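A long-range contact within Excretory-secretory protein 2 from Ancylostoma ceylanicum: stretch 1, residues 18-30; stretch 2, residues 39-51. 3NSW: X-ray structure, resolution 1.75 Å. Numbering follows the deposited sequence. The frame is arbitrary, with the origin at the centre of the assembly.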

# COMPACT_ATOMS: atom_id res chain seq x y z
N ASP A 18 9.99 5.71 5.11
CA ASP A 18 8.84 5.45 4.24
C ASP A 18 7.57 5.37 5.07
O ASP A 18 6.56 6.00 4.74
CB ASP A 18 9.06 4.18 3.42
CG ASP A 18 10.40 4.18 2.69
OD1 ASP A 18 10.67 5.15 1.95
OD2 ASP A 18 11.18 3.21 2.86
N ILE A 19 7.64 4.61 6.16
CA ILE A 19 6.54 4.44 7.11
C ILE A 19 6.10 5.76 7.74
O ILE A 19 4.91 6.05 7.83
CB ILE A 19 6.90 3.42 8.20
CG1 ILE A 19 6.98 2.01 7.58
CG2 ILE A 19 5.84 3.43 9.32
CD1 ILE A 19 7.73 1.02 8.46
N ASN A 20 7.07 6.57 8.18
CA ASN A 20 6.76 7.85 8.83
C ASN A 20 6.09 8.86 7.91
O ASN A 20 5.39 9.75 8.38
CB ASN A 20 8.02 8.47 9.43
CG ASN A 20 8.50 7.74 10.64
OD1 ASN A 20 7.81 6.88 11.19
ND2 ASN A 20 9.70 8.09 11.09
N ASP A 21 6.30 8.72 6.60
CA ASP A 21 5.77 9.69 5.67
C ASP A 21 4.40 9.36 5.06
O ASP A 21 3.89 10.12 4.26
CB ASP A 21 6.76 9.97 4.55
CG ASP A 21 6.54 11.33 3.96
OD1 ASP A 21 6.36 12.27 4.76
OD2 ASP A 21 6.49 11.45 2.73
N VAL A 22 3.83 8.23 5.46
CA VAL A 22 2.47 7.89 5.02
C VAL A 22 1.49 7.98 6.18
O VAL A 22 1.89 8.09 7.34
CB VAL A 22 2.42 6.51 4.28
CG1 VAL A 22 3.24 6.58 3.00
CG2 VAL A 22 2.90 5.36 5.18
N GLU A 23 0.19 7.97 5.88
CA GLU A 23 -0.82 8.01 6.93
C GLU A 23 -1.19 6.59 7.40
O GLU A 23 -1.40 6.38 8.59
CB GLU A 23 -2.06 8.76 6.47
CG GLU A 23 -3.03 9.10 7.59
CD GLU A 23 -2.36 9.81 8.77
OE1 GLU A 23 -1.55 10.74 8.55
OE2 GLU A 23 -2.65 9.42 9.92
N THR A 24 -1.29 5.65 6.47
CA THR A 24 -1.57 4.26 6.84
C THR A 24 -0.69 3.30 6.05
O THR A 24 -0.30 3.57 4.92
CB THR A 24 -3.05 3.86 6.63
OG1 THR A 24 -3.39 3.95 5.24
CG2 THR A 24 -4.01 4.72 7.47
N VAL A 25 -0.40 2.17 6.67
CA VAL A 25 0.29 1.07 6.00
C VAL A 25 -0.62 -0.15 6.16
O VAL A 25 -1.02 -0.48 7.27
CB VAL A 25 1.65 0.77 6.63
CG1 VAL A 25 2.37 -0.27 5.80
CG2 VAL A 25 2.51 2.06 6.72
N ALA A 26 -0.91 -0.79 5.04
CA ALA A 26 -1.91 -1.86 4.99
C ALA A 26 -1.40 -3.14 4.34
O ALA A 26 -0.48 -3.10 3.52
CB ALA A 26 -3.12 -1.36 4.23
N TYR A 27 -2.05 -4.25 4.68
CA TYR A 27 -1.79 -5.57 4.09
C TYR A 27 -3.01 -5.78 3.21
O TYR A 27 -4.13 -5.79 3.72
CB TYR A 27 -1.76 -6.60 5.24
CG TYR A 27 -1.64 -8.06 4.86
CD1 TYR A 27 -1.19 -8.46 3.60
CD2 TYR A 27 -1.91 -9.05 5.82
CE1 TYR A 27 -1.07 -9.84 3.28
CE2 TYR A 27 -1.79 -10.40 5.52
CZ TYR A 27 -1.37 -10.79 4.26
OH TYR A 27 -1.24 -12.13 3.97
N VAL A 28 -2.79 -5.85 1.89
CA VAL A 28 -3.88 -5.91 0.92
C VAL A 28 -3.69 -7.03 -0.10
O VAL A 28 -2.57 -7.52 -0.29
CB VAL A 28 -4.02 -4.56 0.14
CG1 VAL A 28 -4.28 -3.38 1.10
CG2 VAL A 28 -2.78 -4.29 -0.71
N THR A 29 -4.78 -7.45 -0.74
CA THR A 29 -4.69 -8.26 -1.94
C THR A 29 -5.28 -7.44 -3.08
O THR A 29 -6.34 -6.83 -2.93
CB THR A 29 -5.48 -9.57 -1.83
OG1 THR A 29 -5.04 -10.29 -0.67
CG2 THR A 29 -5.24 -10.44 -3.09
N VAL A 30 -4.58 -7.43 -4.21
CA VAL A 30 -5.15 -6.86 -5.45
C VAL A 30 -6.13 -7.88 -6.00
O VAL A 30 -5.76 -9.02 -6.29
CB VAL A 30 -4.05 -6.52 -6.49
CG1 VAL A 30 -4.66 -6.08 -7.83
CG2 VAL A 30 -3.13 -5.45 -5.95
N ASN A 39 -8.40 -2.78 -7.80
CA ASN A 39 -9.31 -3.11 -6.72
C ASN A 39 -8.54 -3.82 -5.61
O ASN A 39 -7.68 -4.67 -5.88
CB ASN A 39 -10.44 -4.03 -7.20
CG ASN A 39 -11.38 -3.36 -8.18
OD1 ASN A 39 -11.78 -3.96 -9.18
ND2 ASN A 39 -11.76 -2.12 -7.89
N LEU A 40 -8.85 -3.46 -4.37
CA LEU A 40 -8.14 -3.95 -3.19
C LEU A 40 -9.06 -4.57 -2.15
O LEU A 40 -10.18 -4.08 -1.90
CB LEU A 40 -7.39 -2.80 -2.50
CG LEU A 40 -6.45 -1.95 -3.34
CD1 LEU A 40 -5.91 -0.78 -2.51
CD2 LEU A 40 -5.31 -2.81 -3.87
N GLN A 41 -8.58 -5.66 -1.56
CA GLN A 41 -9.13 -6.20 -0.33
C GLN A 41 -8.15 -5.87 0.78
O GLN A 41 -6.96 -6.17 0.68
CB GLN A 41 -9.31 -7.72 -0.44
CG GLN A 41 -9.53 -8.44 0.89
CD GLN A 41 -10.96 -8.33 1.40
OE1 GLN A 41 -11.91 -8.61 0.67
NE2 GLN A 41 -11.12 -7.94 2.66
N TYR A 42 -8.64 -5.25 1.85
CA TYR A 42 -7.80 -4.93 3.00
C TYR A 42 -7.92 -6.02 4.05
O TYR A 42 -9.02 -6.41 4.44
CB TYR A 42 -8.25 -3.60 3.62
CG TYR A 42 -7.78 -2.40 2.86
CD1 TYR A 42 -6.65 -1.69 3.27
CD2 TYR A 42 -8.46 -1.98 1.71
CE1 TYR A 42 -6.21 -0.58 2.56
CE2 TYR A 42 -8.02 -0.88 0.99
CZ TYR A 42 -6.91 -0.18 1.42
OH TYR A 42 -6.48 0.91 0.71
N TRP A 43 -6.77 -6.49 4.53
CA TRP A 43 -6.72 -7.52 5.56
C TRP A 43 -6.41 -6.94 6.93
O TRP A 43 -6.92 -7.43 7.94
CB TRP A 43 -5.68 -8.58 5.22
CG TRP A 43 -5.96 -9.28 3.93
CD1 TRP A 43 -5.24 -9.18 2.77
CD2 TRP A 43 -7.04 -10.19 3.65
NE1 TRP A 43 -5.81 -9.97 1.79
CE2 TRP A 43 -6.91 -10.60 2.31
CE3 TRP A 43 -8.10 -10.70 4.42
CZ2 TRP A 43 -7.80 -11.50 1.70
CZ3 TRP A 43 -8.99 -11.60 3.81
CH2 TRP A 43 -8.83 -11.99 2.47
N ARG A 44 -5.57 -5.90 6.96
CA ARG A 44 -5.06 -5.39 8.22
C ARG A 44 -4.49 -4.01 7.98
O ARG A 44 -3.91 -3.77 6.94
CB ARG A 44 -3.93 -6.30 8.70
CG ARG A 44 -3.20 -5.81 9.94
CD ARG A 44 -2.14 -6.81 10.36
NE ARG A 44 -1.39 -6.33 11.51
CZ ARG A 44 -0.35 -6.98 12.02
NH1 ARG A 44 0.05 -8.12 11.47
NH2 ARG A 44 0.29 -6.49 13.07
N LEU A 45 -4.66 -3.11 8.95
CA LEU A 45 -3.87 -1.87 8.93
C LEU A 45 -2.82 -2.05 10.01
O LEU A 45 -3.18 -2.37 11.16
CB LEU A 45 -4.73 -0.65 9.24
CG LEU A 45 -5.94 -0.32 8.37
CD1 LEU A 45 -6.41 1.08 8.70
CD2 LEU A 45 -5.61 -0.42 6.91
N TYR A 46 -1.55 -1.90 9.66
CA TYR A 46 -0.49 -2.02 10.65
C TYR A 46 -0.55 -0.81 11.59
O TYR A 46 -1.06 0.25 11.21
CB TYR A 46 0.89 -2.13 9.99
CG TYR A 46 1.05 -3.35 9.10
CD1 TYR A 46 1.37 -4.61 9.64
CD2 TYR A 46 0.88 -3.26 7.71
CE1 TYR A 46 1.53 -5.73 8.83
CE2 TYR A 46 1.04 -4.38 6.88
CZ TYR A 46 1.35 -5.61 7.46
OH TYR A 46 1.52 -6.71 6.66
N ASP A 47 -0.05 -0.98 12.82
CA ASP A 47 -0.10 0.08 13.81
C ASP A 47 1.10 1.04 13.71
O ASP A 47 1.66 1.46 14.73
CB ASP A 47 -0.22 -0.53 15.21
CG ASP A 47 -1.52 -1.28 15.40
OD1 ASP A 47 -2.59 -0.69 15.16
OD2 ASP A 47 -1.47 -2.47 15.79
N VAL A 48 1.47 1.37 12.47
CA VAL A 48 2.57 2.28 12.15
C VAL A 48 2.17 3.20 10.98
O VAL A 48 1.40 2.78 10.10
CB VAL A 48 3.88 1.51 11.78
CG1 VAL A 48 4.45 0.79 12.99
CG2 VAL A 48 3.65 0.55 10.59
N PRO A 49 2.67 4.45 10.96
CA PRO A 49 3.54 5.10 11.95
C PRO A 49 2.81 5.40 13.26
O PRO A 49 3.45 5.68 14.26
CB PRO A 49 3.94 6.41 11.25
CG PRO A 49 2.84 6.70 10.32
CD PRO A 49 2.36 5.36 9.83
N LYS A 50 1.48 5.34 13.23
CA LYS A 50 0.68 5.52 14.43
C LYS A 50 -0.29 4.35 14.56
O LYS A 50 -0.53 3.62 13.60
CB LYS A 50 -0.09 6.85 14.37
CG LYS A 50 0.75 8.07 13.97
CD LYS A 50 -0.06 9.37 13.97
CE LYS A 50 -1.11 9.40 12.86
NZ LYS A 50 -0.54 9.16 11.51
N THR A 51 -0.84 4.17 15.76
CA THR A 51 -1.85 3.14 16.01
C THR A 51 -2.96 3.25 14.98
O THR A 51 -3.40 4.36 14.64
CB THR A 51 -2.42 3.24 17.44
OG1 THR A 51 -1.35 3.14 18.39
CG2 THR A 51 -3.43 2.12 17.71
O HOH W 1 -2.12 4.51 11.40
O HOH W 2 -0.55 6.41 11.10
O HOH W 3 -1.33 2.26 9.51

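A beta bulge interrupts this antiparallel pairing: the register slips by one residue between Tyr27 and Val28, so that Tyr27 pairs with Arg44 while Val28 pairs with Tyr42, and Trp43 is the extra residue. Tyr27 N donates to Arg44 O (3.0 Å), and Tyr27 O accepts from Trp43 N (2.8 Å) rather than from Arg44 N. Beyond the bulge the ladder is regular, with Thr29 N to Gln41 O and Gln41 N to Thr29 O both 2.9 Å; at the other end Tyr46 N reaches Val25 O at 2.8 Å.

At the bulge the CA-to-CB bond of Trp43 points toward stretch 1. Its indole NE1 donates to Thr29 OG1 in a short, nearly straight hydrogen bond (2.6 Å, 175°), and its edge faces the Tyr27 ring, the five-membered ring centroid lying 5.0 Å from that of Tyr27 with the planes at 52°.

Ala26, Val28, Val30, Leu40, Tyr42 and Leu45 share one face of the sheet; Tyr27, Thr29, Gln41 and Arg44 lie on the opposite one. Val28 CG1 sits over the Tyr42 ring, 3.9 Å from its centroid, in a CH-pi contact, while Ala26 CB meets the ring edge at Tyr42 CE1 (3.6 Å). Val30 CG2 packs on Leu40 CD2 at 4.0 Å.

Ahead of strand 24-30, Ile19 CG2 packs on Val48 CB (3.7 Å); Pro49, which follows a cis peptide bond, places CG 3.3 Å from Ile19 O and 3.4 Å from Val22 O. Water 3 links the backbones where direct pairing stops, accepting from Val25 N (3.0 Å) and lying within donating distance of Tyr46 O (2.6 Å) and Val48 O (2.8 Å). At the exposed margin, opposite charges join Glu23 OE2 and Lys50 NZ in a 2.7 Å salt bridge; water 2 also bridges Glu23 O (2.7 Å) and Lys50 NZ (2.8 Å).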